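Long-range contacts in cellulase CEL9M (Clostridium cellulolyticum, PDB 1IA6), which probably hydrolyses internal beta-1,4-glucosidic linkages in cellulose and related beta-glucans, as a glycoside hydrolase of family 9: residues N357-P362 and F399-N404; Y350-G355 and T386-G391; D212-A217 and T231-F236; A206-D211 and D258-A263. All blocks are in the same frame, centred on the assembly; numbering follows the deposited sequence.

Interaction 1 (N357-P362 and F399-N404)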
# COMPACT_ATOMS: atom_id res chain seq x y z
N ASN A 357 -9.75 -23.28 2.55
CA ASN A 357 -10.88 -22.85 1.74
C ASN A 357 -10.82 -21.40 1.28
O ASN A 357 -11.78 -20.65 1.45
CB ASN A 357 -12.18 -23.09 2.52
CG ASN A 357 -13.37 -23.24 1.60
OD1 ASN A 357 -13.28 -23.86 0.54
ND2 ASN A 357 -14.51 -22.69 2.01
N TRP A 358 -9.70 -21.01 0.69
CA TRP A 358 -9.52 -19.64 0.22
C TRP A 358 -10.27 -19.32 -1.07
O TRP A 358 -10.76 -20.22 -1.76
CB TRP A 358 -8.03 -19.33 0.05
CG TRP A 358 -7.32 -20.24 -0.91
CD1 TRP A 358 -7.45 -20.25 -2.27
CD2 TRP A 358 -6.34 -21.24 -0.59
NE1 TRP A 358 -6.61 -21.19 -2.82
CE2 TRP A 358 -5.92 -21.82 -1.81
CE3 TRP A 358 -5.78 -21.70 0.61
CZ2 TRP A 358 -4.97 -22.84 -1.87
CZ3 TRP A 358 -4.83 -22.72 0.55
CH2 TRP A 358 -4.43 -23.27 -0.68
N CYS A 359 -10.36 -18.03 -1.38
CA CYS A 359 -11.06 -17.55 -2.57
C CYS A 359 -10.49 -18.14 -3.86
O CYS A 359 -9.28 -18.13 -4.07
CB CYS A 359 -10.96 -16.02 -2.61
SG CYS A 359 -11.67 -15.21 -4.06
N ILE A 360 -11.36 -18.65 -4.73
CA ILE A 360 -10.91 -19.24 -5.99
C ILE A 360 -11.25 -18.37 -7.21
O ILE A 360 -10.87 -18.71 -8.33
CB ILE A 360 -11.52 -20.65 -6.22
CG1 ILE A 360 -13.04 -20.54 -6.30
CG2 ILE A 360 -11.11 -21.58 -5.09
CD1 ILE A 360 -13.73 -21.86 -6.63
N HIS A 361 -11.94 -17.26 -6.97
CA HIS A 361 -12.33 -16.34 -8.04
C HIS A 361 -11.78 -14.92 -7.85
O HIS A 361 -12.53 -13.95 -7.91
CB HIS A 361 -13.86 -16.26 -8.12
CG HIS A 361 -14.51 -17.50 -8.66
ND1 HIS A 361 -14.61 -17.76 -10.01
CD2 HIS A 361 -15.10 -18.54 -8.03
CE1 HIS A 361 -15.23 -18.91 -10.18
NE2 HIS A 361 -15.54 -19.41 -9.00
N PRO A 362 -10.46 -14.78 -7.61
CA PRO A 362 -9.94 -13.41 -7.43
C PRO A 362 -10.12 -12.57 -8.69
O PRO A 362 -9.97 -13.07 -9.81
CB PRO A 362 -8.47 -13.65 -7.10
CG PRO A 362 -8.15 -14.90 -7.89
CD PRO A 362 -9.37 -15.77 -7.62
N PHE A 399 -19.45 -14.40 2.72
CA PHE A 399 -18.54 -14.20 1.60
C PHE A 399 -19.10 -14.88 0.35
O PHE A 399 -19.50 -16.04 0.40
CB PHE A 399 -17.16 -14.78 1.91
CG PHE A 399 -16.12 -14.46 0.87
CD1 PHE A 399 -15.56 -13.19 0.80
CD2 PHE A 399 -15.73 -15.42 -0.05
CE1 PHE A 399 -14.62 -12.88 -0.18
CE2 PHE A 399 -14.79 -15.12 -1.04
CZ PHE A 399 -14.24 -13.85 -1.10
N LEU A 400 -19.11 -14.16 -0.76
CA LEU A 400 -19.61 -14.70 -2.02
C LEU A 400 -18.42 -14.90 -2.96
O LEU A 400 -17.94 -13.96 -3.58
CB LEU A 400 -20.62 -13.75 -2.65
CG LEU A 400 -21.86 -13.44 -1.79
CD1 LEU A 400 -22.75 -12.44 -2.51
CD2 LEU A 400 -22.63 -14.74 -1.52
N ASP A 401 -17.96 -16.14 -3.04
CA ASP A 401 -16.82 -16.48 -3.89
C ASP A 401 -17.27 -16.83 -5.30
O ASP A 401 -17.44 -18.00 -5.64
CB ASP A 401 -16.05 -17.65 -3.27
CG ASP A 401 -14.74 -17.93 -3.98
OD1 ASP A 401 -14.36 -17.15 -4.88
OD2 ASP A 401 -14.08 -18.94 -3.63
N ASP A 402 -17.46 -15.80 -6.13
CA ASP A 402 -17.87 -16.02 -7.51
C ASP A 402 -17.37 -14.94 -8.46
O ASP A 402 -16.91 -13.88 -8.04
CB ASP A 402 -19.40 -16.15 -7.61
CG ASP A 402 -20.12 -14.89 -7.18
OD1 ASP A 402 -21.36 -14.87 -7.27
OD2 ASP A 402 -19.44 -13.93 -6.76
N ALA A 403 -17.48 -15.23 -9.75
CA ALA A 403 -17.02 -14.37 -10.84
C ALA A 403 -17.27 -12.86 -10.81
O ALA A 403 -16.32 -12.07 -10.86
CB ALA A 403 -17.53 -14.93 -12.16
N ASN A 404 -18.53 -12.44 -10.75
CA ASN A 404 -18.85 -11.01 -10.81
C ASN A 404 -18.90 -10.18 -9.52
O ASN A 404 -19.01 -8.96 -9.58
CB ASN A 404 -20.17 -10.82 -11.56
CG ASN A 404 -20.27 -9.47 -12.24
OD1 ASN A 404 -21.30 -8.80 -12.17
ND2 ASN A 404 -19.20 -9.07 -12.91
O HOH W 1 -13.84 -20.25 -1.17
O HOH W 2 -14.10 -12.19 -9.25

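Interaction 2 (Y350-G355 and T386-G391)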
# COMPACT_ATOMS: atom_id res chain seq x y z
N TYR A 350 -8.76 -15.38 4.36
CA TYR A 350 -8.99 -14.31 3.40
C TYR A 350 -7.72 -13.96 2.63
O TYR A 350 -7.69 -13.02 1.83
CB TYR A 350 -9.60 -13.10 4.08
CG TYR A 350 -11.07 -13.32 4.35
CD1 TYR A 350 -11.97 -13.42 3.29
CD2 TYR A 350 -11.56 -13.48 5.65
CE1 TYR A 350 -13.32 -13.69 3.52
CE2 TYR A 350 -12.91 -13.75 5.88
CZ TYR A 350 -13.78 -13.86 4.81
OH TYR A 350 -15.12 -14.12 5.02
N ILE A 351 -6.66 -14.73 2.88
CA ILE A 351 -5.40 -14.57 2.17
C ILE A 351 -5.33 -15.77 1.23
O ILE A 351 -5.27 -16.91 1.68
CB ILE A 351 -4.19 -14.60 3.12
CG1 ILE A 351 -4.22 -13.40 4.06
CG2 ILE A 351 -2.90 -14.58 2.31
CD1 ILE A 351 -3.08 -13.39 5.07
N ILE A 352 -5.36 -15.52 -0.07
CA ILE A 352 -5.31 -16.61 -1.04
C ILE A 352 -4.02 -17.43 -0.90
O ILE A 352 -2.94 -16.87 -0.73
CB ILE A 352 -5.43 -16.07 -2.48
CG1 ILE A 352 -6.82 -15.44 -2.67
CG2 ILE A 352 -5.21 -17.19 -3.49
CD1 ILE A 352 -7.01 -14.77 -4.02
N GLY A 353 -4.15 -18.75 -0.97
CA GLY A 353 -2.99 -19.61 -0.87
C GLY A 353 -2.50 -19.90 0.53
O GLY A 353 -1.51 -20.61 0.72
N TYR A 354 -3.19 -19.34 1.52
CA TYR A 354 -2.84 -19.56 2.92
C TYR A 354 -4.03 -20.14 3.67
O TYR A 354 -5.17 -19.83 3.36
CB TYR A 354 -2.41 -18.23 3.57
CG TYR A 354 -2.19 -18.31 5.07
CD1 TYR A 354 -3.27 -18.34 5.96
CD2 TYR A 354 -0.91 -18.38 5.60
CE1 TYR A 354 -3.07 -18.43 7.33
CE2 TYR A 354 -0.70 -18.47 6.97
CZ TYR A 354 -1.78 -18.49 7.83
OH TYR A 354 -1.58 -18.59 9.19
N GLY A 355 -3.76 -21.01 4.64
CA GLY A 355 -4.83 -21.58 5.43
C GLY A 355 -5.78 -22.49 4.67
O GLY A 355 -5.35 -23.32 3.87
N THR A 386 -0.96 -16.48 -4.62
CA THR A 386 -0.45 -16.56 -3.26
C THR A 386 -0.25 -15.22 -2.55
O THR A 386 0.37 -14.31 -3.09
CB THR A 386 0.90 -17.31 -3.24
OG1 THR A 386 0.72 -18.60 -3.85
CG2 THR A 386 1.40 -17.48 -1.81
N GLY A 387 -0.81 -15.12 -1.34
CA GLY A 387 -0.66 -13.92 -0.53
C GLY A 387 -1.63 -12.76 -0.72
O GLY A 387 -1.58 -11.80 0.04
N ALA A 388 -2.52 -12.85 -1.70
CA ALA A 388 -3.46 -11.75 -1.94
C ALA A 388 -4.56 -11.66 -0.89
O ALA A 388 -5.21 -12.65 -0.56
CB ALA A 388 -4.08 -11.89 -3.33
N LEU A 389 -4.78 -10.45 -0.38
CA LEU A 389 -5.85 -10.20 0.58
C LEU A 389 -7.06 -9.79 -0.27
O LEU A 389 -6.98 -8.83 -1.03
CB LEU A 389 -5.47 -9.06 1.52
CG LEU A 389 -6.54 -8.64 2.55
CD1 LEU A 389 -6.74 -9.74 3.58
CD2 LEU A 389 -6.10 -7.36 3.24
N VAL A 390 -8.16 -10.53 -0.16
CA VAL A 390 -9.34 -10.19 -0.94
C VAL A 390 -10.18 -9.10 -0.26
O VAL A 390 -9.95 -8.76 0.90
CB VAL A 390 -10.23 -11.43 -1.20
CG1 VAL A 390 -9.45 -12.45 -2.02
CG2 VAL A 390 -10.68 -12.03 0.11
N GLY A 391 -11.15 -8.56 -1.00
CA GLY A 391 -12.00 -7.52 -0.44
C GLY A 391 -12.55 -7.88 0.93
O GLY A 391 -12.40 -7.11 1.88

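Interaction 3 (D212-A217 and T231-F236). With CA (calcium ion), chain B.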
# COMPACT_ATOMS: atom_id res chain seq x y z
N ASP A 212 -0.59 14.20 3.43
CA ASP A 212 0.57 13.64 2.75
C ASP A 212 1.82 14.50 2.91
O ASP A 212 2.91 13.99 3.15
CB ASP A 212 0.22 13.42 1.28
CG ASP A 212 -0.99 12.53 1.11
OD1 ASP A 212 -0.86 11.30 1.24
OD2 ASP A 212 -2.09 13.07 0.89
N LEU A 213 1.67 15.82 2.76
CA LEU A 213 2.81 16.71 2.92
C LEU A 213 3.40 16.59 4.32
O LEU A 213 4.62 16.54 4.48
CB LEU A 213 2.39 18.16 2.68
CG LEU A 213 2.25 18.61 1.22
CD1 LEU A 213 1.62 19.99 1.17
CD2 LEU A 213 3.62 18.62 0.55
N ALA A 214 2.54 16.55 5.33
CA ALA A 214 2.98 16.45 6.72
C ALA A 214 3.71 15.13 6.92
O ALA A 214 4.77 15.08 7.53
CB ALA A 214 1.78 16.53 7.65
N TRP A 215 3.11 14.05 6.41
CA TRP A 215 3.69 12.71 6.50
C TRP A 215 5.08 12.67 5.86
O TRP A 215 6.04 12.19 6.47
CB TRP A 215 2.71 11.74 5.82
CG TRP A 215 3.22 10.37 5.48
CD1 TRP A 215 3.47 9.89 4.22
CD2 TRP A 215 3.42 9.27 6.37
NE1 TRP A 215 3.81 8.56 4.28
CE2 TRP A 215 3.79 8.15 5.59
CE3 TRP A 215 3.33 9.11 7.76
CZ2 TRP A 215 4.06 6.89 6.14
CZ3 TRP A 215 3.60 7.86 8.32
CH2 TRP A 215 3.96 6.77 7.51
N ALA A 216 5.20 13.17 4.63
CA ALA A 216 6.48 13.18 3.94
C ALA A 216 7.50 14.01 4.70
O ALA A 216 8.68 13.66 4.76
CB ALA A 216 6.30 13.72 2.52
N ALA A 217 7.04 15.12 5.28
CA ALA A 217 7.91 16.01 6.03
C ALA A 217 8.48 15.34 7.28
O ALA A 217 9.65 15.54 7.60
CB ALA A 217 7.14 17.27 6.43
N THR A 231 8.58 22.10 11.05
CA THR A 231 7.88 23.38 11.04
C THR A 231 6.85 23.31 9.91
O THR A 231 5.71 23.74 10.07
CB THR A 231 8.86 24.55 10.80
OG1 THR A 231 9.82 24.60 11.87
CG2 THR A 231 8.12 25.88 10.75
N ASP A 232 7.26 22.75 8.77
CA ASP A 232 6.36 22.60 7.62
C ASP A 232 5.21 21.66 7.97
O ASP A 232 4.04 21.96 7.74
CB ASP A 232 7.08 22.00 6.40
CG ASP A 232 8.00 22.97 5.70
OD1 ASP A 232 7.95 24.18 6.00
OD2 ASP A 232 8.78 22.51 4.84
N ALA A 233 5.57 20.50 8.52
CA ALA A 233 4.60 19.48 8.88
C ALA A 233 3.47 19.98 9.77
O ALA A 233 2.30 19.69 9.51
CB ALA A 233 5.29 18.30 9.54
N GLU A 234 3.80 20.73 10.82
CA GLU A 234 2.78 21.22 11.72
C GLU A 234 1.81 22.17 11.03
O GLU A 234 0.65 22.29 11.42
CB GLU A 234 3.42 21.90 12.93
CG GLU A 234 4.31 20.97 13.73
CD GLU A 234 4.38 21.33 15.19
OE1 GLU A 234 3.35 21.18 15.89
OE2 GLU A 234 5.45 21.78 15.65
N GLN A 235 2.29 22.85 9.99
CA GLN A 235 1.47 23.78 9.24
C GLN A 235 0.58 23.05 8.23
O GLN A 235 -0.60 23.34 8.10
CB GLN A 235 2.37 24.79 8.52
CG GLN A 235 1.63 25.80 7.67
CD GLN A 235 2.58 26.67 6.87
OE1 GLN A 235 2.43 26.82 5.66
NE2 GLN A 235 3.56 27.26 7.56
N PHE A 236 1.15 22.07 7.52
CA PHE A 236 0.40 21.33 6.52
C PHE A 236 -0.70 20.43 7.07
O PHE A 236 -1.76 20.29 6.46
CB PHE A 236 1.34 20.49 5.66
CG PHE A 236 2.33 21.29 4.86
CD1 PHE A 236 1.94 22.47 4.23
CD2 PHE A 236 3.64 20.86 4.72
CE1 PHE A 236 2.85 23.21 3.48
CE2 PHE A 236 4.55 21.59 3.96
CZ PHE A 236 4.16 22.77 3.34
CA CA B . -4.41 12.58 1.24
O HOH W 3 -3.41 10.37 1.10
O HOH W 4 -4.92 11.95 -1.01

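Interaction 4 (A206-D211 and D258-A263). With CA (calcium ion), chain B.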
# COMPACT_ATOMS: atom_id res chain seq x y z
N ALA A 206 -8.80 11.75 -5.24
CA ALA A 206 -8.22 12.22 -3.98
C ALA A 206 -8.94 13.43 -3.42
O ALA A 206 -9.54 14.22 -4.16
CB ALA A 206 -6.75 12.53 -4.18
N THR A 207 -8.87 13.59 -2.10
CA THR A 207 -9.55 14.70 -1.44
C THR A 207 -8.67 15.53 -0.51
O THR A 207 -9.09 16.60 -0.06
CB THR A 207 -10.72 14.18 -0.59
OG1 THR A 207 -10.22 13.36 0.47
CG2 THR A 207 -11.68 13.36 -1.44
N SER A 208 -7.46 15.07 -0.24
CA SER A 208 -6.59 15.79 0.68
C SER A 208 -5.11 15.65 0.37
O SER A 208 -4.67 14.60 -0.09
CB SER A 208 -6.83 15.27 2.10
OG SER A 208 -6.51 13.89 2.15
N PHE A 209 -4.33 16.70 0.64
CA PHE A 209 -2.89 16.63 0.41
C PHE A 209 -2.09 17.11 1.62
O PHE A 209 -0.90 16.82 1.74
CB PHE A 209 -2.50 17.41 -0.85
CG PHE A 209 -2.76 18.89 -0.77
CD1 PHE A 209 -1.89 19.72 -0.07
CD2 PHE A 209 -3.87 19.45 -1.39
CE1 PHE A 209 -2.13 21.09 0.01
CE2 PHE A 209 -4.12 20.81 -1.31
CZ PHE A 209 -3.25 21.64 -0.61
N GLY A 210 -2.74 17.84 2.52
CA GLY A 210 -2.05 18.33 3.71
C GLY A 210 -1.53 17.18 4.56
O GLY A 210 -0.47 17.28 5.19
N ASP A 211 -2.29 16.10 4.59
CA ASP A 211 -1.91 14.91 5.34
C ASP A 211 -0.63 14.31 4.75
O ASP A 211 0.30 13.95 5.47
CB ASP A 211 -3.05 13.89 5.33
CG ASP A 211 -3.56 13.58 3.92
OD1 ASP A 211 -3.69 14.51 3.10
OD2 ASP A 211 -3.84 12.40 3.63
N ASP A 258 -6.34 9.04 2.79
CA ASP A 258 -6.30 9.66 4.12
C ASP A 258 -5.11 9.20 4.96
O ASP A 258 -5.08 8.07 5.45
CB ASP A 258 -7.63 9.35 4.84
CG ASP A 258 -7.68 9.92 6.25
OD1 ASP A 258 -6.84 10.78 6.60
OD2 ASP A 258 -8.58 9.52 7.01
N MET A 259 -4.14 10.09 5.12
CA MET A 259 -2.95 9.77 5.90
C MET A 259 -2.84 10.65 7.14
O MET A 259 -1.76 10.78 7.72
CB MET A 259 -1.69 9.94 5.03
CG MET A 259 -1.51 8.85 3.99
SD MET A 259 -1.24 7.24 4.75
CE MET A 259 0.51 7.36 5.17
N TYR A 260 -3.96 11.23 7.57
CA TYR A 260 -3.96 12.08 8.75
C TYR A 260 -3.59 11.37 10.04
O TYR A 260 -2.91 11.95 10.89
CB TYR A 260 -5.32 12.77 8.90
CG TYR A 260 -5.49 13.95 7.98
CD1 TYR A 260 -4.81 15.14 8.22
CD2 TYR A 260 -6.28 13.86 6.83
CE1 TYR A 260 -4.91 16.22 7.34
CE2 TYR A 260 -6.38 14.93 5.95
CZ TYR A 260 -5.70 16.10 6.20
OH TYR A 260 -5.78 17.15 5.32
N VAL A 261 -4.02 10.13 10.21
CA VAL A 261 -3.71 9.39 11.43
C VAL A 261 -2.21 9.05 11.49
O VAL A 261 -1.56 9.29 12.50
CB VAL A 261 -4.56 8.11 11.55
CG1 VAL A 261 -4.21 7.36 12.83
CG2 VAL A 261 -6.04 8.48 11.56
N PRO A 262 -1.65 8.48 10.41
CA PRO A 262 -0.22 8.16 10.45
C PRO A 262 0.62 9.42 10.68
O PRO A 262 1.60 9.40 11.43
CB PRO A 262 0.03 7.54 9.08
CG PRO A 262 -1.26 6.86 8.78
CD PRO A 262 -2.30 7.86 9.24
N ALA A 263 0.23 10.51 10.03
CA ALA A 263 0.97 11.76 10.17
C ALA A 263 0.90 12.26 11.61
O ALA A 263 1.90 12.72 12.16
CB ALA A 263 0.43 12.82 9.22
CA CA B . -4.41 12.58 1.24
O HOH W 4 -4.92 11.95 -1.01
O HOH W 3 -3.41 10.37 1.10

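Interaction 1 (N357-P362 and F399-N404)
Cys359 and His361 pass Asp401 and Asp402 in two loops without regular secondary structure. The touching parts of 357-362 and 399-404 head in directions 33° apart, and His361 CA comes within 5.6 Å of Asp402 CA. Asp401 is the centre of an inverse gamma turn; its CG stands anti to the backbone N (chi1 -172°), and the end of the side chain comes nearer the other loop. Ile360 N donates to Asp401 OD2 over 2.9 Å, nearly straight at 162° and on the syn lone pair. His361 N adds a weak, bent bond of 3.2 Å to Asp401 OD1, so each oxygen is met by one of two successive backbone N-H groups. The Ile360 and Asp401 side chains cross at about a right angle, bringing Ile360 CG1 to 3.3 Å from Asp401 OD2.

These loops belong to the family 9 catalytic module, an alpha-helical barrel, and Asp401 is predicted to be an active-site residue together with Glu410. The His361 ring meets Asp401 OD1 at its edge and in its plane, CD2 lying 3.5 Å from that oxygen. Over one ring face comes Asp402 CA, a CH-pi contact 4.1 Å from the centroid. Cys359 SG approaches the Phe399 ring at its edge, 4.1 Å from CZ, while Phe399 itself packs edge-to-face with Tyr350. A water between the loops lies 2.8 Å from Asp401 OD2 and also meets Trp358 O.

Interaction 2 (Y350-G355 and T386-G391)
Ile351 and Leu389 face each other as a single antiparallel bridge, a non-hydrogen-bonded pair flanked by backbone bonds. Val390 N donates to Tyr350 O over 3.2 Å, nearly in line with the carbonyl (C=O...N angle 170°), and Ile352 N donates to Ala388 O over 2.9 Å. Beyond these, Gly387 N reaches Ile352 O at 2.8 Å. The chain then leaves through a type II turn, Ile351 to Tyr354, in which Gly353 supplies the positive phi of the third position.

The side chain of Ile352 runs beside Ala388 and Val390. Its CB is 3.9 Å from Ala388 O. CG1, placed anti to the carbonyl carbon (chi1 -65°), also borders that oxygen and meets Val390 CG1. The chain continues extended (chi2 175°), and CD1 touches two groups, 3.9 Å from Val390 CG1 and 4.2 Å from Ala388 CB; Pro362 touches the same side chain. The other branch of Val390, CG2, meets the edge of the Tyr350 ring, 3.7 Å from CD1.

Asn416 also bonds to segment 386-391, ND2 donating to Gly387 O and OD1 accepting from Leu389 N. Val390 stands about 7 Å, side chain to side chain, from each of Asp401 and Glu410, the predicted active-site pair. Across the two segments the hydrogen bonds are all between main-chain groups, with apolar side chains beside them, and these three bonds satisfy N-H and C=O groups buried close to that pair.

Interaction 3 (D212-A217 and T231-F236)
The Phe236 ring receives Leu213 CD1 over one face, directly above its centre: the methyl lies 3.9 Å from the centroid and 10° off the ring normal, a CH-pi contact. Nearer the start of the same side chain, Leu213 CB lies 3.6 Å from Phe236 CD2, so leucine covers the ring from its CG and CD2 side to its middle. Tyr188 and Lys192 of helix 174-193 also pack against Phe236. The second flat group, the Asp212 carboxylate, begins on the side of its helix away from Phe236. Its OD2 binds the calcium ion at 2.4 Å, and its OD1 accepts a bond of 2.7 Å from a water that is itself a calcium ligand.

Helices 210-224 and 228-236 form an antiparallel helical hairpin of the mainly helical family 9 module. The axes of the two short segments approach to 7.9 Å and cross at -159°. Alanines permit this closeness: Ala214 CA and Ala233 CA are 4.1 Å apart, Ala217 CB touches Ala233 CB at 3.8 Å, and Ala214 CB rests 3.7 Å from Ala233 O.

Through the calcium, Asp212 is joined to Ser208, Asp211 and Asp257, the last contributing its carbonyl O. Segment 212-217 therefore has two unlike sides, one held to its hairpin partner mainly by buried apolar contact, without hydrogen bonds between the two segments, the other tied near the start of helix 210-224 by a metal ion whose charge probably offsets that of the Asp211 and Asp212 carboxylates.

Interaction 4 (A206-D211 and D258-A263)
Asp211 and Tyr260 cross at about a right angle, side chain against side chain. Asp211 CB stands above the centre of the ring, 3.3 Å from the centroid in a tight CH-pi contact, and the carboxylate plane is turned only 19° from the ring plane. Asp211 CG sits between the backbone N and the carbonyl carbon (chi1 52°), from where the carboxylate meets both the metal and the other segment. Both oxygens bind the calcium ion, OD2 at 2.5 Å and OD1 at 2.8 Å. OD2 also accepts from Met259 N over 2.8 Å, using its anti lone pair in a bond of 160°.

Ser208 grips the same ion twice, with its carbonyl O at 2.4 Å and OG at 2.6 Å, while its CB lies beside Tyr260 OH. Asp212 OD2, Asp257 O and two waters complete eight ligands. Just before helix 260-271, Asp258 forms an Asx turn, OD1 accepting from Tyr260 N at 3.1 Å.

The bidentate carboxylate thus links the two helix starts through the Met259 backbone N-H and the stacked ring, while its ion also takes Asp257 O just before 258-263; the directly bound calcium would be expected to keep Asp211 ionised.

Overall arrangement
The four contacts form two touching pairs in different parts of the catalytic module. Interactions 1 and 2 join the same long loop regions around helix 365-368, and their segments alternate along the chain. Interaction 1 is a surface contact built on a predicted active-site carboxylate, whereas interaction 2, which touches it, is buried and relies on backbone bonds. Interactions 3 and 4 are both buried, share helix 210-224 and border one calcium ion; interaction 3 is nested inside the loop that interaction 4 closes. There, apolar helix packing gives way to metal coordination at and before the start of helix 210-224. The nearest atoms of interaction 1 lie about 27 Å from interaction 3 and about 23 Å from interaction 4.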